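Local coordinates for protein erythromycin dehydratase (Saccharopolyspora erythraea, PDB 3EL6) that probably dehydrates beta-hydroxyacyl chains to alpha,beta-unsaturated ones during erythromycin polyketide assembly, as a dehydratase domain of the modular synthase DEBS 2, at residues 93-107 / 148-160. Sequence-based numbering, arbitrary orientation.
Sequences VGLPVLEELVLQRPL and SQHATGTLAQGVA
Two neighbouring antiparallel strands of a double hotdog fold meet here, Val-97 to Leu-103 running against Ser-148 to Ala-156. Val-97 and Ala-156 form a hydrogen-bonded pair, as do Val-102 and Thr-152, where Val-102 N reaches Thr-152 O at 2.9 Å, almost straight at 176°. Between them lies a classic beta bulge: Glu-99 and Glu-100 both face Thr-154, and both of their N-H groups approach Thr-154 O, each in a weak bond. Gly-153 suits its place opposite Leu-101, because a CB there would clash with Glu-100 O; Gly-153 CA comes within 3.0 Å of that oxygen. On the face toward helix 79-93, Leu-98 CD2 meets Leu-155 CD2 at 4.0 Å, while the small Ala-151 lets Leu-101 CD1 and Leu-103 CD2 both close on its CB. Beyond the end of strand 100-103, His-150 ND1 donates to Arg-105 O in a notably short bond of 2.5 Å; the oxygen lies close to the ring plane, but ND1 approaches from above the carbonyl plane. A chi1 of -75° sets His-150 CG beside the backbone N, and the ring then lies between Leu-107 and Arg-105. Leu-107 CG sits over one face in a CH-pi contact, 4.3 Å from the centroid; Arg-105 NH2 lies over the other, toward the rim, 3.2 Å from His-150 CE1. On its other edge strand 97-103 pairs with strand 251-259, carrying the sheet from the first hotdog toward the second, as in the double hotdog fold of polyketide synthase dehydratases.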
ATOM      1  N   VAL A  93      -3.431  11.089  -5.775  1.00 20.10           N
ATOM      2  CA  VAL A  93      -4.536  10.775  -4.820  1.00 21.48           C
ATOM      3  C   VAL A  93      -5.701  11.780  -4.878  1.00 22.61           C
ATOM      4  O   VAL A  93      -6.787  11.554  -4.318  1.00 24.04           O
ATOM      5  CB  VAL A  93      -4.079  10.559  -3.344  1.00 22.72           C
ATOM      6  CG1 VAL A  93      -2.992   9.521  -3.304  1.00 21.87           C
ATOM      7  CG2 VAL A  93      -3.591  11.869  -2.636  1.00 23.49           C
ATOM      8  N   GLY A  94      -5.482  12.895  -5.544  1.00 21.53           N
ATOM      9  CA  GLY A  94      -6.531  13.939  -5.658  1.00 22.15           C
ATOM     10  C   GLY A  94      -6.507  15.034  -4.576  1.00 20.55           C
ATOM     11  O   GLY A  94      -7.522  15.710  -4.361  1.00 21.38           O
ATOM     12  N   LEU A  95      -5.384  15.181  -3.884  1.00 19.44           N
ATOM     13  CA  LEU A  95      -5.167  16.253  -2.902  1.00 19.10           C
ATOM     14  C   LEU A  95      -3.832  16.937  -3.248  1.00 19.43           C
ATOM     15  O   LEU A  95      -2.773  16.530  -2.775  1.00 19.90           O
ATOM     16  CB  LEU A  95      -5.122  15.672  -1.487  1.00 19.62           C
ATOM     17  CG  LEU A  95      -6.470  15.189  -0.923  1.00 21.44           C
ATOM     18  CD1 LEU A  95      -6.122  14.545   0.456  1.00 19.94           C
ATOM     19  CD2 LEU A  95      -7.428  16.353  -0.739  1.00 18.99           C
ATOM     20  N   PRO A  96      -3.882  17.964  -4.097  1.00 19.14           N
ATOM     21  CA  PRO A  96      -2.686  18.366  -4.829  1.00 19.56           C
ATOM     22  C   PRO A  96      -1.821  19.397  -4.102  1.00 19.93           C
ATOM     23  O   PRO A  96      -0.691  19.720  -4.570  1.00 21.00           O
ATOM     24  CB  PRO A  96      -3.262  18.910  -6.144  1.00 20.24           C
ATOM     25  CG  PRO A  96      -4.538  19.587  -5.692  1.00 21.52           C
ATOM     26  CD  PRO A  96      -5.109  18.544  -4.679  1.00 19.44           C
ATOM     27  N   VAL A  97      -2.296  19.863  -2.948  1.00 18.03           N
ATOM     28  CA  VAL A  97      -1.553  20.845  -2.142  1.00 18.27           C
ATOM     29  C   VAL A  97      -0.778  20.163  -1.055  1.00 18.94           C
ATOM     30  O   VAL A  97      -1.291  19.311  -0.310  1.00 18.36           O
ATOM     31  CB  VAL A  97      -2.512  21.919  -1.506  1.00 19.16           C
ATOM     32  CG1 VAL A  97      -1.782  22.806  -0.519  1.00 19.06           C
ATOM     33  CG2 VAL A  97      -3.073  22.769  -2.675  1.00 20.24           C
ATOM     34  N   LEU A  98       0.472  20.570  -0.943  1.00 19.48           N
ATOM     35  CA  LEU A  98       1.311  20.096   0.149  1.00 21.13           C
ATOM     36  C   LEU A  98       1.117  21.089   1.280  1.00 21.39           C
ATOM     37  O   LEU A  98       1.739  22.155   1.312  1.00 22.13           O
ATOM     38  CB  LEU A  98       2.742  20.020  -0.375  1.00 20.52           C
ATOM     39  CG  LEU A  98       3.681  18.866  -0.158  1.00 27.97           C
ATOM     40  CD1 LEU A  98       5.188  19.229  -0.371  1.00 23.07           C
ATOM     41  CD2 LEU A  98       3.406  17.856   1.025  1.00 25.52           C
ATOM     42  N   GLU A  99       0.170  20.800   2.189  1.00 20.86           N
ATOM     43  CA  GLU A  99      -0.082  21.701   3.277  1.00 22.60           C
ATOM     44  C   GLU A  99       1.136  21.868   4.172  1.00 21.54           C
ATOM     45  O   GLU A  99       1.448  22.963   4.612  1.00 22.49           O
ATOM     46  CB  GLU A  99      -1.264  21.207   4.109  1.00 23.22           C
ATOM     47  CG  GLU A  99      -1.484  22.083   5.290  1.00 29.85           C
ATOM     48  CD  GLU A  99      -2.830  21.825   5.885  1.00 38.67           C
ATOM     49  OE1 GLU A  99      -3.825  22.285   5.282  1.00 41.75           O
ATOM     50  OE2 GLU A  99      -2.860  21.169   6.958  1.00 41.59           O
ATOM     51  N   GLU A 100       1.854  20.793   4.437  1.00 20.46           N
ATOM     52  CA  GLU A 100       3.181  20.912   5.064  1.00 23.21           C
ATOM     53  C   GLU A 100       4.021  19.722   4.671  1.00 22.76           C
ATOM     54  O   GLU A 100       3.483  18.617   4.427  1.00 20.63           O
ATOM     55  CB  GLU A 100       2.972  20.889   6.583  1.00 25.87           C
ATOM     56  CG  GLU A 100       4.191  20.624   7.435  1.00 32.70           C
ATOM     57  CD  GLU A 100       3.832  20.429   8.920  1.00 44.10           C
ATOM     58  OE1 GLU A 100       3.089  19.459   9.225  1.00 48.50           O
ATOM     59  OE2 GLU A 100       4.303  21.234   9.778  1.00 45.91           O
ATOM     60  N   LEU A 101       5.328  19.943   4.550  1.00 22.39           N
ATOM     61  CA  LEU A 101       6.288  18.806   4.496  1.00 21.68           C
ATOM     62  C   LEU A 101       7.471  19.166   5.330  1.00 23.06           C
ATOM     63  O   LEU A 101       8.101  20.249   5.124  1.00 22.51           O
ATOM     64  CB  LEU A 101       6.684  18.496   3.040  1.00 21.02           C
ATOM     65  CG  LEU A 101       7.470  17.171   2.958  1.00 21.15           C
ATOM     66  CD1 LEU A 101       6.504  15.991   3.120  1.00 24.50           C
ATOM     67  CD2 LEU A 101       8.197  17.131   1.627  1.00 25.65           C
ATOM     68  N   VAL A 102       7.769  18.313   6.317  1.00 22.55           N
ATOM     69  CA  VAL A 102       8.885  18.555   7.211  1.00 24.19           C
ATOM     70  C   VAL A 102       9.948  17.523   6.883  1.00 25.31           C
ATOM     71  O   VAL A 102       9.677  16.302   6.854  1.00 25.51           O
ATOM     72  CB  VAL A 102       8.447  18.421   8.671  1.00 25.07           C
ATOM     73  CG1 VAL A 102       9.637  18.645   9.597  1.00 26.91           C
ATOM     74  CG2 VAL A 102       7.375  19.441   8.939  1.00 26.78           C
ATOM     75  N   LEU A 103      11.129  18.010   6.563  1.00 25.89           N
ATOM     76  CA  LEU A 103      12.203  17.159   6.161  1.00 30.36           C
ATOM     77  C   LEU A 103      13.044  16.764   7.367  1.00 34.16           C
ATOM     78  O   LEU A 103      13.518  17.606   8.125  1.00 36.40           O
ATOM     79  CB  LEU A 103      13.033  17.907   5.111  1.00 30.28           C
ATOM     80  CG  LEU A 103      12.179  18.319   3.882  1.00 30.36           C
ATOM     81  CD1 LEU A 103      12.785  19.465   3.099  1.00 31.63           C
ATOM     82  CD2 LEU A 103      11.952  17.149   2.941  1.00 31.18           C
ATOM     83  N   GLN A 104      13.267  15.484   7.536  1.00 37.38           N
ATOM     84  CA  GLN A 104      14.190  15.061   8.556  1.00 41.58           C
ATOM     85  C   GLN A 104      15.560  14.962   7.892  1.00 42.91           C
ATOM     86  O   GLN A 104      15.859  15.640   6.894  1.00 44.88           O
ATOM     87  CB  GLN A 104      13.696  13.731   9.178  1.00 42.67           C
ATOM     88  CG  GLN A 104      12.549  13.951  10.229  1.00 45.70           C
ATOM     89  CD  GLN A 104      11.065  13.863   9.694  1.00 49.83           C
ATOM     90  OE1 GLN A 104      10.312  14.845   9.760  1.00 50.16           O
ATOM     91  NE2 GLN A 104      10.645  12.675   9.233  1.00 49.76           N
ATOM     92  N   ARG A 105      16.408  14.130   8.440  1.00 44.73           N
ATOM     93  CA  ARG A 105      17.653  13.781   7.813  1.00 45.76           C
ATOM     94  C   ARG A 105      17.610  13.765   6.289  1.00 44.42           C
ATOM     95  O   ARG A 105      16.765  13.090   5.674  1.00 44.11           O
ATOM     96  CB  ARG A 105      18.010  12.395   8.290  1.00 46.54           C
ATOM     97  CG  ARG A 105      16.760  11.633   8.690  1.00 50.06           C
ATOM     98  CD  ARG A 105      17.102  10.677   9.776  1.00 53.20           C
ATOM     99  NE  ARG A 105      18.041   9.698   9.245  1.00 54.46           N
ATOM    100  CZ  ARG A 105      17.655   8.772   8.384  1.00 55.92           C
ATOM    101  NH1 ARG A 105      18.536   7.890   7.916  1.00 56.86           N
ATOM    102  NH2 ARG A 105      16.368   8.752   8.008  1.00 52.22           N
ATOM    103  N   PRO A 106      18.515  14.517   5.673  1.00 43.64           N
ATOM    104  CA  PRO A 106      18.689  14.427   4.232  1.00 43.20           C
ATOM    105  C   PRO A 106      19.106  13.020   3.875  1.00 41.77           C
ATOM    106  O   PRO A 106      19.632  12.293   4.705  1.00 42.66           O
ATOM    107  CB  PRO A 106      19.806  15.438   3.931  1.00 43.71           C
ATOM    108  CG  PRO A 106      20.423  15.698   5.244  1.00 44.66           C
ATOM    109  CD  PRO A 106      19.299  15.608   6.240  1.00 44.49           C
ATOM    110  N   LEU A 107      18.777  12.608   2.674  1.00 39.23           N
ATOM    111  CA  LEU A 107      19.110  11.297   2.212  1.00 38.89           C
ATOM    112  C   LEU A 107      20.557  11.434   1.734  1.00 38.71           C
ATOM    113  O   LEU A 107      20.873  12.324   0.937  1.00 35.97           O
ATOM    114  CB  LEU A 107      18.193  10.981   1.043  1.00 38.27           C
ATOM    115  CG  LEU A 107      17.621   9.593   0.781  1.00 42.33           C
ATOM    116  CD1 LEU A 107      16.696   9.573  -0.437  1.00 39.72           C
ATOM    117  CD2 LEU A 107      18.724   8.556   0.675  1.00 44.98           C
ATOM    118  N   SER A 148      14.165   3.960   6.410  1.00 22.99           N
ATOM    119  CA  SER A 148      14.272   4.986   7.414  1.00 25.49           C
ATOM    120  C   SER A 148      13.351   6.125   6.974  1.00 24.41           C
ATOM    121  O   SER A 148      13.244   6.383   5.791  1.00 22.77           O
ATOM    122  CB  SER A 148      15.693   5.568   7.448  1.00 26.25           C
ATOM    123  OG  SER A 148      15.849   6.269   8.675  1.00 34.42           O
ATOM    124  N   GLN A 149      12.760   6.828   7.923  1.00 25.17           N
ATOM    125  CA  GLN A 149      11.837   7.920   7.583  1.00 26.16           C
ATOM    126  C   GLN A 149      12.601   9.203   7.275  1.00 26.28           C
ATOM    127  O   GLN A 149      13.472   9.582   8.067  1.00 26.33           O
ATOM    128  CB  GLN A 149      10.875   8.210   8.718  1.00 27.50           C
ATOM    129  CG  GLN A 149       9.855   9.256   8.294  1.00 31.19           C
ATOM    130  CD  GLN A 149       8.786   9.437   9.284  1.00 36.89           C
ATOM    131  OE1 GLN A 149       8.578  10.536   9.796  1.00 43.22           O
ATOM    132  NE2 GLN A 149       8.056   8.373   9.548  1.00 38.12           N
ATOM    133  N   HIS A 150      12.326   9.851   6.138  1.00 24.00           N
ATOM    134  CA  HIS A 150      13.044  11.099   5.816  1.00 24.17           C
ATOM    135  C   HIS A 150      12.153  12.341   5.817  1.00 25.47           C
ATOM    136  O   HIS A 150      12.660  13.464   6.009  1.00 25.43           O
ATOM    137  CB  HIS A 150      13.785  10.997   4.485  1.00 24.57           C
ATOM    138  CG  HIS A 150      15.029  10.172   4.600  1.00 26.53           C
ATOM    139  ND1 HIS A 150      16.245  10.710   4.958  1.00 27.19           N
ATOM    140  CD2 HIS A 150      15.223   8.836   4.469  1.00 28.21           C
ATOM    141  CE1 HIS A 150      17.143   9.734   5.044  1.00 29.03           C
ATOM    142  NE2 HIS A 150      16.549   8.588   4.751  1.00 26.58           N
ATOM    143  N   ALA A 151      10.842  12.150   5.621  1.00 23.93           N
ATOM    144  CA  ALA A 151       9.934  13.319   5.629  1.00 23.85           C
ATOM    145  C   ALA A 151       8.536  12.876   6.026  1.00 23.90           C
ATOM    146  O   ALA A 151       8.179  11.723   5.820  1.00 23.95           O
ATOM    147  CB  ALA A 151       9.884  13.953   4.267  1.00 23.11           C
ATOM    148  N   THR A 152       7.733  13.835   6.468  1.00 22.67           N
ATOM    149  CA  THR A 152       6.332  13.587   6.721  1.00 22.87           C
ATOM    150  C   THR A 152       5.582  14.896   6.552  1.00 21.41           C
ATOM    151  O   THR A 152       6.136  15.987   6.790  1.00 22.37           O
ATOM    152  CB  THR A 152       6.095  13.041   8.155  1.00 25.26           C
ATOM    153  OG1 THR A 152       4.722  12.640   8.273  1.00 27.92           O
ATOM    154  CG2 THR A 152       6.384  14.112   9.188  1.00 26.86           C
ATOM    155  N   GLY A 153       4.341  14.813   6.121  1.00 20.62           N
ATOM    156  CA  GLY A 153       3.568  16.039   5.914  1.00 20.71           C
ATOM    157  C   GLY A 153       2.096  15.738   5.724  1.00 20.86           C
ATOM    158  O   GLY A 153       1.611  14.650   6.113  1.00 19.02           O
ATOM    159  N   THR A 154       1.405  16.676   5.084  1.00 19.06           N
ATOM    160  CA  THR A 154      -0.040  16.647   4.951  1.00 20.45           C
ATOM    161  C   THR A 154      -0.415  17.138   3.566  1.00 19.95           C
ATOM    162  O   THR A 154       0.142  18.150   3.100  1.00 21.56           O
ATOM    163  CB  THR A 154      -0.661  17.587   6.045  1.00 21.46           C
ATOM    164  OG1 THR A 154      -0.293  17.097   7.348  1.00 23.87           O
ATOM    165  CG2 THR A 154      -2.209  17.675   5.917  1.00 22.24           C
ATOM    166  N   LEU A 155      -1.313  16.414   2.890  1.00 18.46           N
ATOM    167  CA  LEU A 155      -1.802  16.761   1.574  1.00 17.29           C
ATOM    168  C   LEU A 155      -3.177  17.350   1.773  1.00 17.84           C
ATOM    169  O   LEU A 155      -3.977  16.850   2.624  1.00 18.60           O
ATOM    170  CB  LEU A 155      -1.977  15.493   0.690  1.00 16.13           C
ATOM    171  CG  LEU A 155      -0.590  14.784   0.430  1.00 17.12           C
ATOM    172  CD1 LEU A 155      -0.949  13.503  -0.323  1.00 20.50           C
ATOM    173  CD2 LEU A 155       0.270  15.768  -0.443  1.00 17.02           C
ATOM    174  N   ALA A 156      -3.511  18.357   0.984  1.00 19.00           N
ATOM    175  CA  ALA A 156      -4.845  18.991   1.140  1.00 18.83           C
ATOM    176  C   ALA A 156      -5.382  19.402  -0.211  1.00 19.16           C
ATOM    177  O   ALA A 156      -4.753  19.227  -1.258  1.00 17.86           O
ATOM    178  CB  ALA A 156      -4.719  20.232   1.988  1.00 19.16           C
ATOM    179  N   GLN A 157      -6.520  20.083  -0.169  1.00 17.28           N
ATOM    180  CA  GLN A 157      -7.265  20.413  -1.377  1.00 17.59           C
ATOM    181  C   GLN A 157      -6.667  21.623  -2.161  1.00 18.45           C
ATOM    182  O   GLN A 157      -6.096  22.525  -1.571  1.00 18.52           O
ATOM    183  CB  GLN A 157      -8.720  20.784  -0.989  1.00 18.78           C
ATOM    184  CG  GLN A 157      -9.432  19.593  -0.231  1.00 18.45           C
ATOM    185  CD  GLN A 157      -9.260  19.519   1.263  1.00 18.31           C
ATOM    186  OE1 GLN A 157      -8.462  20.229   1.886  1.00 19.91           O
ATOM    187  NE2 GLN A 157     -10.065  18.621   1.892  1.00 19.50           N
ATOM    188  N   GLY A 158      -6.876  21.585  -3.469  1.00 21.19           N
ATOM    189  CA  GLY A 158      -6.371  22.574  -4.415  1.00 21.96           C
ATOM    190  C   GLY A 158      -7.028  23.920  -4.153  1.00 23.87           C
ATOM    191  O   GLY A 158      -8.193  24.011  -3.626  1.00 21.95           O
ATOM    192  N   VAL A 159      -6.274  24.968  -4.453  1.00 22.27           N
ATOM    193  CA  VAL A 159      -6.777  26.320  -4.305  1.00 23.93           C
ATOM    194  C   VAL A 159      -6.580  27.080  -5.608  1.00 24.17           C
ATOM    195  O   VAL A 159      -5.747  26.701  -6.439  1.00 24.27           O
ATOM    196  CB  VAL A 159      -6.117  27.080  -3.160  1.00 25.00           C
ATOM    197  CG1 VAL A 159      -6.345  26.386  -1.799  1.00 28.14           C
ATOM    198  CG2 VAL A 159      -4.627  27.236  -3.407  1.00 26.38           C
ATOM    199  N   ALA A 160      -7.370  28.140  -5.813  1.00 23.87           N
ATOM    200  CA  ALA A 160      -7.344  28.822  -7.089  1.00 24.10           C
ATOM    201  C   ALA A 160      -6.035  29.629  -7.283  1.00 24.15           C
ATOM    202  O   ALA A 160      -5.470  30.122  -6.332  1.00 24.48           O
ATOM    203  CB  ALA A 160      -8.533  29.795  -7.177  1.00 24.67           C
TER
HETATM  204  O   HOH W   1      14.958  14.243   4.578  1.00 43.89           O